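Local coordinates for ABC transporter ATP-binding/permease protein Rv1747 (Mycobacterium tuberculosis, PDB 6CCD) that takes part in moving an as yet unknown substrate across the mycobacterial membrane, its first FHA domain, a phosphothreonine-binding module, belonging to the regulatory part, at residues 11-16 against 98-103; 24-29 against 50-55. All coordinates share one frame; numbering follows the deposited sequence.

Contact 1: residues 11-16 against 98-103; sequences TVRYEG and DFEVGR
Val12 meets Phe99 at a non-hydrogen-bonded antiparallel pair, and this is the close-packed side of the contact. The two side chains lie side by side and point the same way; Val12 CG2 comes in at the edge of the Phe99 ring, 4.0 Å from CD1. Leu51 of the opposing sheet touches both residues. Flanking this pair, four backbone hydrogen bonds join Thr11 to Glu100 and Arg13 to Asp98, the straightest being Arg13 N to Asp98 O at 2.8 Å and 176°.

The other face carries Thr11, Arg13, Asp98 and Glu100. Thr11 is buried there, its OG1 bonded to Thr20 OG1, and the looser part is confined to the partly exposed ends of Arg13 and Glu100. Arg13 NH2 lies 3.8 Å from Glu100 OE1, a long salt bridge with the oxygen near the guanidinium plane, while the carboxylate plane is turned 59° from it. The firmer partner of this arginine is Glu18, through NE. A water bridges Arg13 O and Asp98 OD2, 2.9 Å from OD2. Strand 10-14, the first, thus pairs antiparallel with 96-101, the last, in one sheet of a two-sheet, helix-free sandwich, as in the FHA fold.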
ATOM      1  N   THR A  11       9.257   0.259   3.550  1.00 17.28           N
ATOM      2  CA  THR A  11       8.732   1.233   4.490  1.00 16.10           C
ATOM      3  C   THR A  11       7.511   1.890   3.880  1.00 16.16           C
ATOM      4  O   THR A  11       7.524   2.289   2.711  1.00 17.57           O
ATOM      5  CB  THR A  11       9.794   2.289   4.848  1.00 21.41           C
ATOM      6  OG1 THR A  11      10.851   1.642   5.558  1.00 22.02           O
ATOM      7  CG2 THR A  11       9.196   3.391   5.731  1.00 24.79           C
ATOM      8  N   VAL A  12       6.451   1.951   4.669  1.00 15.57           N
ATOM      9  CA  VAL A  12       5.206   2.589   4.275  1.00 18.83           C
ATOM     10  C   VAL A  12       4.963   3.800   5.161  1.00 19.38           C
ATOM     11  O   VAL A  12       4.838   3.667   6.378  1.00 18.31           O
ATOM     12  CB  VAL A  12       4.005   1.630   4.398  1.00 18.53           C
ATOM     13  CG1 VAL A  12       2.717   2.317   3.898  1.00 17.79           C
ATOM     14  CG2 VAL A  12       4.285   0.310   3.653  1.00 18.06           C
ATOM     15  N   ARG A  13       4.878   4.971   4.542  0.56 18.78           N
ATOM     16  CA  ARG A  13       4.603   6.211   5.247  0.56 19.88           C
ATOM     17  C   ARG A  13       3.197   6.703   4.942  0.56 20.43           C
ATOM     18  O   ARG A  13       2.857   6.968   3.785  0.56 17.93           O
ATOM     19  CB  ARG A  13       5.625   7.279   4.862  0.56 22.31           C
ATOM     20  CG  ARG A  13       5.664   8.471   5.803  0.56 27.28           C
ATOM     21  CD  ARG A  13       6.969   9.246   5.639  0.56 34.00           C
ATOM     22  NE  ARG A  13       8.131   8.361   5.737  0.56 33.56           N
ATOM     23  CZ  ARG A  13       8.873   7.982   4.701  0.56 32.84           C
ATOM     24  NH1 ARG A  13       8.583   8.416   3.480  0.56 34.43           N
ATOM     25  NH2 ARG A  13       9.905   7.171   4.887  0.56 36.29           N
ATOM     26  N   TYR A  14       2.385   6.813   5.985  0.56 18.66           N
ATOM     27  CA  TYR A  14       1.020   7.292   5.850  0.56 19.99           C
ATOM     28  C   TYR A  14       0.689   8.308   6.925  0.56 21.21           C
ATOM     29  O   TYR A  14       0.835   8.011   8.106  0.56 20.36           O
ATOM     30  CB  TYR A  14       0.012   6.147   5.937  0.56 19.19           C
ATOM     31  CG  TYR A  14      -1.381   6.678   6.179  0.56 22.48           C
ATOM     32  CD1 TYR A  14      -2.050   7.370   5.178  0.56 20.16           C
ATOM     33  CD2 TYR A  14      -2.011   6.526   7.408  0.56 20.72           C
ATOM     34  CE1 TYR A  14      -3.307   7.878   5.379  0.56 22.98           C
ATOM     35  CE2 TYR A  14      -3.280   7.039   7.622  0.56 21.18           C
ATOM     36  CZ  TYR A  14      -3.917   7.717   6.596  0.56 21.25           C
ATOM     37  OH  TYR A  14      -5.169   8.242   6.767  0.56 24.43           O
ATOM     38  N   GLU A  15       0.221   9.485   6.509  1.00 20.28           N
ATOM     39  CA  GLU A  15      -0.267  10.517   7.440  1.00 23.31           C
ATOM     40  C   GLU A  15       0.474  10.610   8.768  1.00 27.49           C
ATOM     41  O   GLU A  15      -0.124  10.480   9.837  1.00 27.79           O
ATOM     42  CB  GLU A  15      -1.747  10.292   7.724  1.00 30.28           C
ATOM     43  CG  GLU A  15      -2.649  10.861   6.644  1.00 34.25           C
ATOM     44  CD  GLU A  15      -2.331  12.308   6.336  1.00 42.14           C
ATOM     45  OE1 GLU A  15      -2.387  13.147   7.264  1.00 37.62           O
ATOM     46  OE2 GLU A  15      -2.007  12.600   5.167  1.00 47.63           O
ATOM     47  N   GLY A  16       1.781  10.805   8.701  1.00 20.58           N
ATOM     48  CA  GLY A  16       2.561  10.957   9.910  1.00 30.92           C
ATOM     49  C   GLY A  16       2.955   9.663  10.595  1.00 32.95           C
ATOM     50  O   GLY A  16       3.620   9.705  11.629  1.00 33.28           O
ATOM     51  N   ASP A  98       3.141   6.605   0.894  1.00 17.88           N
ATOM     52  CA  ASP A  98       4.484   6.745   0.359  1.00 18.18           C
ATOM     53  C   ASP A  98       5.261   5.467   0.626  1.00 21.90           C
ATOM     54  O   ASP A  98       5.370   5.038   1.772  1.00 21.52           O
ATOM     55  CB  ASP A  98       5.209   7.936   0.988  1.00 19.77           C
ATOM     56  CG  ASP A  98       4.700   9.263   0.475  1.00 31.10           C
ATOM     57  OD1 ASP A  98       4.458   9.360  -0.744  1.00 26.82           O
ATOM     58  OD2 ASP A  98       4.543  10.205   1.283  1.00 33.83           O
ATOM     59  N   PHE A  99       5.794   4.864  -0.431  1.00 19.19           N
ATOM     60  CA  PHE A  99       6.555   3.627  -0.300  1.00 22.02           C
ATOM     61  C   PHE A  99       8.036   3.901  -0.451  1.00 27.71           C
ATOM     62  O   PHE A  99       8.442   4.687  -1.304  1.00 28.73           O
ATOM     63  CB  PHE A  99       6.128   2.598  -1.351  1.00 20.66           C
ATOM     64  CG  PHE A  99       4.696   2.182  -1.257  1.00 19.74           C
ATOM     65  CD1 PHE A  99       4.202   1.618  -0.096  1.00 17.96           C
ATOM     66  CD2 PHE A  99       3.850   2.316  -2.345  1.00 19.57           C
ATOM     67  CE1 PHE A  99       2.889   1.217  -0.010  1.00 21.09           C
ATOM     68  CE2 PHE A  99       2.542   1.909  -2.267  1.00 19.95           C
ATOM     69  CZ  PHE A  99       2.056   1.364  -1.100  1.00 20.57           C
ATOM     70  N   GLU A 100       8.856   3.250   0.361  1.00 26.36           N
ATOM     71  CA  GLU A 100      10.292   3.377   0.161  1.00 22.31           C
ATOM     72  C   GLU A 100      10.951   2.023   0.365  1.00 21.74           C
ATOM     73  O   GLU A 100      10.666   1.328   1.331  1.00 22.23           O
ATOM     74  CB  GLU A 100      10.861   4.441   1.098  1.00 27.77           C
ATOM     75  CG  GLU A 100      12.297   4.246   1.519  1.00 42.37           C
ATOM     76  CD  GLU A 100      12.747   5.334   2.478  1.00 61.47           C
ATOM     77  OE1 GLU A 100      12.466   6.517   2.182  1.00 65.10           O
ATOM     78  OE2 GLU A 100      13.373   5.016   3.518  1.00 57.57           O
ATOM     79  N   VAL A 101      11.799   1.637  -0.580  1.00 24.26           N
ATOM     80  CA  VAL A 101      12.427   0.323  -0.549  1.00 24.02           C
ATOM     81  C   VAL A 101      13.851   0.412  -0.021  1.00 27.10           C
ATOM     82  O   VAL A 101      14.638   1.214  -0.520  1.00 27.58           O
ATOM     83  CB  VAL A 101      12.472  -0.310  -1.946  1.00 28.07           C
ATOM     84  CG1 VAL A 101      13.105  -1.677  -1.869  1.00 24.93           C
ATOM     85  CG2 VAL A 101      11.071  -0.399  -2.545  1.00 27.39           C
ATOM     86  N   GLY A 102      14.187  -0.412   0.970  1.00 23.13           N
ATOM     87  CA  GLY A 102      15.544  -0.443   1.490  1.00 27.72           C
ATOM     88  C   GLY A 102      15.725   0.488   2.676  1.00 34.68           C
ATOM     89  O   GLY A 102      14.832   1.263   3.002  1.00 36.94           O
ATOM     90  N   ARG A 103      16.883   0.420   3.327  1.00 44.03           N
ATOM     91  CA  ARG A 103      17.096   1.180   4.559  1.00 46.30           C
ATOM     92  C   ARG A 103      17.629   2.585   4.281  1.00 48.77           C
ATOM     93  O   ARG A 103      18.696   2.749   3.689  1.00 54.03           O
ATOM     94  CB  ARG A 103      18.050   0.428   5.499  1.00 42.42           C
ATOM     95  CG  ARG A 103      17.420  -0.769   6.228  1.00 42.42           C
ATOM     96  CD  ARG A 103      18.480  -1.615   6.932  1.00 39.03           C
ATOM     97  NE  ARG A 103      19.282  -2.387   5.983  1.00 51.40           N
ATOM     98  CZ  ARG A 103      20.589  -2.225   5.791  1.00 54.38           C
ATOM     99  NH1 ARG A 103      21.256  -1.312   6.490  1.00 50.94           N
ATOM    100  NH2 ARG A 103      21.235  -2.976   4.905  1.00 49.69           N
TER
HETATM  101  O   HOH W   1       2.783   9.911   3.565  1.00 34.24           O

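Contact 2: residues 24-29 against 50-55. With SO4 (sulfate ion), chain C.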
ATOM      1  N   GLY A  24       7.984 -11.773   2.911  1.00 25.75           N
ATOM      2  CA  GLY A  24       7.630 -13.099   3.391  1.00 24.40           C
ATOM      3  C   GLY A  24       6.202 -13.307   3.859  1.00 29.74           C
ATOM      4  O   GLY A  24       5.710 -14.429   3.863  1.00 27.53           O
ATOM      5  N   HIS A  25       5.531 -12.239   4.271  1.00 24.55           N
ATOM      6  CA  HIS A  25       4.120 -12.342   4.615  1.00 27.80           C
ATOM      7  C   HIS A  25       3.360 -11.122   4.097  1.00 20.74           C
ATOM      8  O   HIS A  25       3.881 -10.013   4.124  1.00 23.99           O
ATOM      9  CB  HIS A  25       3.943 -12.492   6.124  1.00 34.90           C
ATOM     10  CG  HIS A  25       4.418 -13.809   6.651  1.00 41.68           C
ATOM     11  ND1 HIS A  25       3.781 -15.000   6.365  1.00 46.93           N
ATOM     12  CD2 HIS A  25       5.474 -14.127   7.440  1.00 46.92           C
ATOM     13  CE1 HIS A  25       4.422 -15.992   6.958  1.00 51.12           C
ATOM     14  NE2 HIS A  25       5.452 -15.489   7.618  1.00 49.35           N
ATOM     15  N   ASP A  26       2.142 -11.333   3.613  1.00 22.64           N
ATOM     16  CA  ASP A  26       1.379 -10.241   3.021  1.00 19.89           C
ATOM     17  C   ASP A  26       1.024  -9.174   4.065  1.00 20.01           C
ATOM     18  O   ASP A  26       0.596  -9.504   5.176  1.00 20.71           O
ATOM     19  CB  ASP A  26       0.101 -10.767   2.370  1.00 22.48           C
ATOM     20  CG  ASP A  26       0.370 -11.688   1.182  1.00 25.44           C
ATOM     21  OD1 ASP A  26       1.525 -11.769   0.702  1.00 22.44           O
ATOM     22  OD2 ASP A  26      -0.598 -12.324   0.713  1.00 23.76           O
ATOM     23  N   VAL A  27       1.196  -7.903   3.698  1.00 15.52           N
ATOM     24  CA  VAL A  27       0.841  -6.775   4.563  1.00 14.07           C
ATOM     25  C   VAL A  27      -0.546  -6.253   4.190  1.00 16.25           C
ATOM     26  O   VAL A  27      -0.819  -6.049   3.018  1.00 15.34           O
ATOM     27  CB  VAL A  27       1.859  -5.633   4.428  1.00 16.24           C
ATOM     28  CG1 VAL A  27       1.527  -4.480   5.355  1.00 16.32           C
ATOM     29  CG2 VAL A  27       3.275  -6.142   4.696  1.00 22.15           C
ATOM     30  N   VAL A  28      -1.407  -6.020   5.175  1.00 14.24           N
ATOM     31  CA  VAL A  28      -2.732  -5.464   4.902  1.00 13.02           C
ATOM     32  C   VAL A  28      -2.803  -3.966   5.194  1.00 15.32           C
ATOM     33  O   VAL A  28      -2.462  -3.506   6.299  1.00 13.35           O
ATOM     34  CB  VAL A  28      -3.820  -6.177   5.720  1.00 17.58           C
ATOM     35  CG1 VAL A  28      -5.188  -5.540   5.456  1.00 14.89           C
ATOM     36  CG2 VAL A  28      -3.835  -7.670   5.387  1.00 19.45           C
ATOM     37  N   VAL A  29      -3.232  -3.213   4.181  1.00 15.33           N
ATOM     38  CA  VAL A  29      -3.561  -1.797   4.294  1.00 12.56           C
ATOM     39  C   VAL A  29      -5.070  -1.654   4.213  1.00 14.52           C
ATOM     40  O   VAL A  29      -5.687  -2.154   3.280  1.00 13.18           O
ATOM     41  CB  VAL A  29      -2.940  -0.945   3.159  1.00 15.24           C
ATOM     42  CG1 VAL A  29      -3.286   0.548   3.348  1.00 12.46           C
ATOM     43  CG2 VAL A  29      -1.445  -1.134   3.081  1.00 13.55           C
ATOM     44  N   LEU A  50      -3.152  -5.348  -0.427  1.00 12.97           N
ATOM     45  CA  LEU A  50      -2.138  -6.272   0.076  1.00 12.12           C
ATOM     46  C   LEU A  50      -0.788  -5.806  -0.415  1.00 11.99           C
ATOM     47  O   LEU A  50      -0.629  -5.524  -1.602  1.00 14.84           O
ATOM     48  CB  LEU A  50      -2.410  -7.705  -0.396  1.00 12.06           C
ATOM     49  CG  LEU A  50      -3.763  -8.245   0.072  1.00 14.46           C
ATOM     50  CD1 LEU A  50      -4.003  -9.633  -0.504  1.00 18.60           C
ATOM     51  CD2 LEU A  50      -3.812  -8.268   1.597  1.00 17.15           C
ATOM     52  N   LEU A  51       0.194  -5.728   0.478  1.00 13.01           N
ATOM     53  CA  LEU A  51       1.566  -5.451   0.047  1.00 12.01           C
ATOM     54  C   LEU A  51       2.383  -6.722   0.181  1.00 16.16           C
ATOM     55  O   LEU A  51       2.264  -7.414   1.179  1.00 14.65           O
ATOM     56  CB  LEU A  51       2.207  -4.334   0.880  1.00 15.79           C
ATOM     57  CG  LEU A  51       1.323  -3.115   1.155  1.00 13.96           C
ATOM     58  CD1 LEU A  51       2.059  -2.094   2.026  1.00 13.75           C
ATOM     59  CD2 LEU A  51       0.875  -2.471  -0.168  1.00 13.37           C
ATOM     60  N   ARG A  52       3.222  -7.033  -0.798  1.00 13.16           N
ATOM     61  CA  ARG A  52       4.003  -8.264  -0.690  1.00 15.29           C
ATOM     62  C   ARG A  52       5.189  -8.247  -1.621  1.00 14.27           C
ATOM     63  O   ARG A  52       5.213  -7.503  -2.604  1.00 15.76           O
ATOM     64  CB  ARG A  52       3.139  -9.492  -0.981  1.00 14.67           C
ATOM     65  CG  ARG A  52       2.770  -9.650  -2.461  1.00 14.63           C
ATOM     66  CD  ARG A  52       1.599 -10.630  -2.654  1.00 19.72           C
ATOM     67  NE  ARG A  52       1.804 -11.968  -2.082  1.00 18.83           N
ATOM     68  CZ  ARG A  52       2.112 -13.052  -2.788  1.00 23.15           C
ATOM     69  NH1 ARG A  52       2.270 -12.969  -4.099  1.00 20.54           N
ATOM     70  NH2 ARG A  52       2.249 -14.225  -2.181  1.00 26.13           N
ATOM     71  N   PHE A  53       6.195  -9.046  -1.275  1.00 14.45           N
ATOM     72  CA  PHE A  53       7.396  -9.169  -2.094  1.00 16.43           C
ATOM     73  C   PHE A  53       7.246 -10.409  -2.964  1.00 17.56           C
ATOM     74  O   PHE A  53       7.144 -11.523  -2.454  1.00 18.39           O
ATOM     75  CB  PHE A  53       8.646  -9.262  -1.216  1.00 17.78           C
ATOM     76  CG  PHE A  53       9.935  -9.168  -1.984  1.00 18.83           C
ATOM     77  CD1 PHE A  53      10.456  -7.937  -2.336  1.00 21.09           C
ATOM     78  CD2 PHE A  53      10.623 -10.316  -2.349  1.00 22.97           C
ATOM     79  CE1 PHE A  53      11.638  -7.843  -3.052  1.00 20.98           C
ATOM     80  CE2 PHE A  53      11.801 -10.229  -3.064  1.00 24.52           C
ATOM     81  CZ  PHE A  53      12.308  -8.993  -3.411  1.00 19.83           C
ATOM     82  N   ASP A  54       7.229 -10.211  -4.274  1.00 17.56           N
ATOM     83  CA  ASP A  54       6.923 -11.293  -5.197  1.00 19.02           C
ATOM     84  C   ASP A  54       7.741 -11.162  -6.482  1.00 18.11           C
ATOM     85  O   ASP A  54       7.793 -10.086  -7.087  1.00 18.39           O
ATOM     86  CB  ASP A  54       5.426 -11.302  -5.525  1.00 17.63           C
ATOM     87  CG  ASP A  54       5.024 -12.504  -6.368  1.00 19.46           C
ATOM     88  OD1 ASP A  54       5.413 -13.636  -6.014  1.00 23.46           O
ATOM     89  OD2 ASP A  54       4.332 -12.317  -7.382  1.00 23.32           O
ATOM     90  N   GLN A  55       8.376 -12.258  -6.888  1.00 17.91           N
ATOM     91  CA  GLN A  55       9.177 -12.257  -8.105  1.00 19.09           C
ATOM     92  C   GLN A  55      10.153 -11.088  -8.102  1.00 21.59           C
ATOM     93  O   GLN A  55      10.219 -10.300  -9.052  1.00 25.71           O
ATOM     94  CB  GLN A  55       8.264 -12.213  -9.333  1.00 19.33           C
ATOM     95  CG  GLN A  55       7.360 -13.453  -9.435  1.00 20.50           C
ATOM     96  CD  GLN A  55       6.308 -13.342 -10.540  1.00 25.64           C
ATOM     97  OE1 GLN A  55       6.617 -13.488 -11.718  1.00 20.33           O
ATOM     98  NE2 GLN A  55       5.057 -13.081 -10.153  1.00 17.65           N
TER
HETATM   99  S   SO4 C 202       0.721 -14.810   3.924  1.00 68.81           S
HETATM  100  O1  SO4 C 202       1.605 -15.958   4.125  1.00 66.90           O
HETATM  101  O2  SO4 C 202      -0.547 -15.253   3.337  1.00 56.04           O
HETATM  102  O3  SO4 C 202       0.469 -14.149   5.204  1.00 53.40           O
HETATM  103  O4  SO4 C 202       1.378 -13.870   3.023  1.00 41.45           O
HETATM  104  O   HOH W   2       6.051 -10.467   1.294  1.00 19.98           O
HETATM  105  O   HOH W   3       2.841 -14.789   0.881  1.00 38.15           O
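Arg52, in strand 49-54, reaches Asp26 just before strand 27-30, and its chain can be followed outward from the backbone. Arg52 CB lies 3.3 Å from Asp26 OD1. Arg52 CG, placed between the backbone N and the carbonyl carbon (chi1 72°), is 4.0 Å from Asp26 OD1, and Arg52 CD passes it at 3.5 Å. Arg52 NE then donates to Asp26 OD1 at 2.8 Å, 165° at the hydrogen, in a salt bridge. The oxygen lies in the guanidinium plane, whereas NE meets it on the syn side, 32° out of the carboxylate plane. Arg52 CZ is 3.8 Å from Asp26 OD1. At the tip, NH1 makes a long pairing of charges with Asp54 OD1, which lies well out of the guanidinium plane. NH2 donates to a water within bonding distance of sulfate O4 and, more weakly, Asp26 OD1; the sulfate, probably from the crystallisation liquor, accepts from Asp26 N.

Inward, Val27 and Leu51 exchange two backbone hydrogen bonds, while Leu51 CD1 packs 3.8 Å from Val29 CG2. Strand 27-30 runs between strands 37-38 and 49-54, the latter continuing antiparallel to 57-62; Leu51 faces Leu10, Val12 and Phe99 of the second sheet, and no helix intervenes.

Each contact pairs antiparallel strands, but in different sheets: contact 1 joins 10-14 to 96-101, contact 2 joins 27-30 to 49-54. They meet in the sandwich interior, where Val12 CG2 is 3.7 Å from Leu51 CD1, although their centres lie about 14 Å apart. Along the chain contact 2 is nested within the loop closed by contact 1. Both send buried apolar residues inward; their polar chemistry differs with position. In contact 1 charged side chains spread over the outer face of strands inside their sheet; across the two segments the ion pair is long, and Arg13 has its salt bridge with Glu18 of strand 17-21. Contact 2 has a short salt bridge at the exposed approach to strand 27-30, beside a bound sulfate.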